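Side-chain contact in cell wall surface anchor family protein (Streptococcus agalactiae serogroup V, PDB 3PF2), which forms the shaft of the Group B Streptococcus type 1 pilus as its major, backbone pilin, here as a calcium-binding C-terminal fragment of the subunit: residues 158-163 and 167-172. Sequence-based numbering, arbitrary orientation.
Sequences YDHTPD and NPKPSN. With CA (calcium ion), chain C.
Tyr158 and Lys169 form an antiparallel hydrogen-bonded pair, Tyr158 N reaching Lys169 O at 2.9 Å and Lys169 N returning to Tyr158 O at 2.8 Å. Both side chains lie on one face of the sheet, where Lys169 CB sits over the Tyr158 ring, 4.3 Å from its centroid, in a CH-pi contact. The lysine chain bends at chi3 (75°), laying CE against Tyr158 OH; nearer the backbone, CD lies at the edge of the His160 imidazole. Lys169 NZ and Tyr158 OH converge on Glu6, by salt bridge and hydrogen bond respectively. Beyond this pair the hairpin of strands 155-159 and 169-171, the latter outermost in its antiparallel sheet, opens into a loop wrapped round a calcium ion in the Cna-B-like part of the pilin. Asp159 grips the metal with both carboxylate oxygens, Thr161 with O and OG1, Asp163 with OD1, and Asn167 with OD1 at 2.4 Å; Glu45 and Ala165 complete the site. Hydrogen bonds among the ligand residues themselves help hold their positions. Thr161 N donates to Asp159 OD1, an Asx turn, and Asn167 N meets Asp159 OD2 from above the carboxylate plane at 3.1 Å. A chi1 of 41° sets Asn167 CG between its backbone N and carbonyl carbon, and the amide points toward the calcium through OD1. Its ND2 donates at 2.9 Å to the syn lone pair of Asp163 OD2, which lies near the Asn167 amide plane, the carboxylate being turned 39° from it. A water donates to Asn167 O and lies 2.9 Å from Thr161 OG1, linking the two limbs beside the metal.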
loop_
_atom_site.group_PDB
_atom_site.type_symbol
_atom_site.label_atom_id
_atom_site.label_comp_id
_atom_site.label_asym_id
_atom_site.label_seq_id
_atom_site.Cartn_x
_atom_site.Cartn_y
_atom_site.Cartn_z
ATOM N N TYR A 158 -3.335 4.455 -26.213
ATOM C CA TYR A 158 -3.490 5.782 -26.813
ATOM C C TYR A 158 -3.585 5.670 -28.331
ATOM O O TYR A 158 -2.953 4.790 -28.940
ATOM C CB TYR A 158 -2.326 6.686 -26.412
ATOM C CG TYR A 158 -0.988 6.269 -26.981
ATOM C CD1 TYR A 158 -0.555 6.744 -28.233
ATOM C CD2 TYR A 158 -0.149 5.396 -26.272
ATOM C CE1 TYR A 158 0.673 6.359 -28.768
ATOM C CE2 TYR A 158 1.093 5.013 -26.802
ATOM C CZ TYR A 158 1.485 5.502 -28.041
ATOM O OH TYR A 158 2.686 5.138 -28.558
ATOM N N ASP A 159 -4.392 6.541 -28.934
ATOM C CA ASP A 159 -4.503 6.611 -30.386
ATOM C C ASP A 159 -4.100 8.021 -30.797
ATOM O O ASP A 159 -4.881 8.979 -30.627
ATOM C CB ASP A 159 -5.937 6.260 -30.847
ATOM C CG ASP A 159 -6.082 6.210 -32.376
ATOM O OD1 ASP A 159 -5.296 6.860 -33.069
ATOM O OD2 ASP A 159 -7.015 5.534 -32.856
ATOM N N HIS A 160 -2.873 8.128 -31.313
ATOM C CA HIS A 160 -2.244 9.392 -31.694
ATOM C C HIS A 160 -2.534 9.826 -33.129
ATOM O O HIS A 160 -2.113 10.913 -33.545
ATOM C CB HIS A 160 -0.718 9.343 -31.463
ATOM C CG HIS A 160 0.066 8.656 -32.545
ATOM N ND1 HIS A 160 0.727 9.349 -33.533
ATOM C CD2 HIS A 160 0.347 7.349 -32.755
ATOM C CE1 HIS A 160 1.351 8.499 -34.331
ATOM N NE2 HIS A 160 1.127 7.278 -33.887
ATOM N N THR A 161 -3.222 8.973 -33.881
ATOM C CA THR A 161 -3.483 9.264 -35.299
ATOM C C THR A 161 -4.900 9.787 -35.565
ATOM O O THR A 161 -5.864 9.072 -35.347
ATOM C CB THR A 161 -3.195 8.042 -36.197
ATOM O OG1 THR A 161 -3.913 6.901 -35.711
ATOM C CG2 THR A 161 -1.706 7.748 -36.218
ATOM N N PRO A 162 -5.020 11.038 -36.059
ATOM C CA PRO A 162 -6.335 11.599 -36.368
ATOM C C PRO A 162 -6.833 11.081 -37.727
ATOM O O PRO A 162 -7.157 11.869 -38.614
ATOM C CB PRO A 162 -6.073 13.109 -36.410
ATOM C CG PRO A 162 -4.645 13.242 -36.838
ATOM C CD PRO A 162 -3.925 11.975 -36.359
ATOM N N ASP A 163 -6.899 9.761 -37.867
ATOM C CA ASP A 163 -7.221 9.137 -39.149
ATOM C C ASP A 163 -8.631 8.533 -39.211
ATOM O O ASP A 163 -8.975 7.835 -40.178
ATOM C CB ASP A 163 -6.139 8.103 -39.521
ATOM C CG ASP A 163 -6.026 6.969 -38.513
ATOM O OD1 ASP A 163 -6.694 7.016 -37.449
ATOM O OD2 ASP A 163 -5.276 6.010 -38.794
ATOM N N ASN A 167 -7.087 2.586 -33.895
ATOM C CA ASN A 167 -5.788 1.898 -33.955
ATOM C C ASN A 167 -4.838 2.295 -32.812
ATOM O O ASN A 167 -3.769 2.874 -33.036
ATOM C CB ASN A 167 -5.142 2.077 -35.340
ATOM C CG ASN A 167 -5.302 3.485 -35.891
ATOM O OD1 ASN A 167 -5.348 4.469 -35.144
ATOM N ND2 ASN A 167 -5.377 3.590 -37.223
ATOM N N PRO A 168 -5.237 1.978 -31.570
ATOM C CA PRO A 168 -4.427 2.395 -30.427
ATOM C C PRO A 168 -3.130 1.578 -30.261
ATOM O O PRO A 168 -2.973 0.494 -30.858
ATOM C CB PRO A 168 -5.357 2.133 -29.243
ATOM C CG PRO A 168 -6.196 0.987 -29.689
ATOM C CD PRO A 168 -6.466 1.286 -31.140
ATOM N N LYS A 169 -2.221 2.116 -29.452
ATOM C CA LYS A 169 -0.962 1.468 -29.108
ATOM C C LYS A 169 -0.823 1.539 -27.596
ATOM O O LYS A 169 -1.348 2.474 -26.971
ATOM C CB LYS A 169 0.212 2.227 -29.722
ATOM C CG LYS A 169 0.206 2.309 -31.263
ATOM C CD LYS A 169 1.199 3.364 -31.739
ATOM C CE LYS A 169 2.631 2.878 -31.613
ATOM N NZ LYS A 169 3.624 3.856 -32.140
ATOM N N PRO A 170 -0.077 0.584 -27.008
ATOM C CA PRO A 170 0.162 0.605 -25.566
ATOM C C PRO A 170 1.368 1.458 -25.134
ATOM O O PRO A 170 2.320 1.668 -25.904
ATOM C CB PRO A 170 0.427 -0.870 -25.250
ATOM C CG PRO A 170 1.141 -1.365 -26.472
ATOM C CD PRO A 170 0.489 -0.624 -27.641
ATOM N N SER A 171 1.302 1.954 -23.895
ATOM C CA SER A 171 2.467 2.475 -23.185
ATOM C C SER A 171 2.386 1.887 -21.785
ATOM O O SER A 171 1.314 1.852 -21.183
ATOM C CB SER A 171 2.465 4.003 -23.124
ATOM O OG SER A 171 3.574 4.493 -22.370
ATOM N N ASN A 172 3.527 1.419 -21.278
ATOM C CA ASN A 172 3.598 0.757 -19.984
ATOM C C ASN A 172 4.794 1.275 -19.195
ATOM O O ASN A 172 5.852 1.541 -19.787
ATOM C CB ASN A 172 3.739 -0.773 -20.172
ATOM C CG ASN A 172 2.589 -1.382 -20.972
ATOM O OD1 ASN A 172 1.587 -1.807 -20.412
ATOM N ND2 ASN A 172 2.733 -1.403 -22.291
HETATM CA CA CA C . -6.440 6.625 -35.116
HETATM O O HOH W 1 1.928 4.935 -34.915
HETATM O O HOH W 2 -2.367 5.096 -34.127
#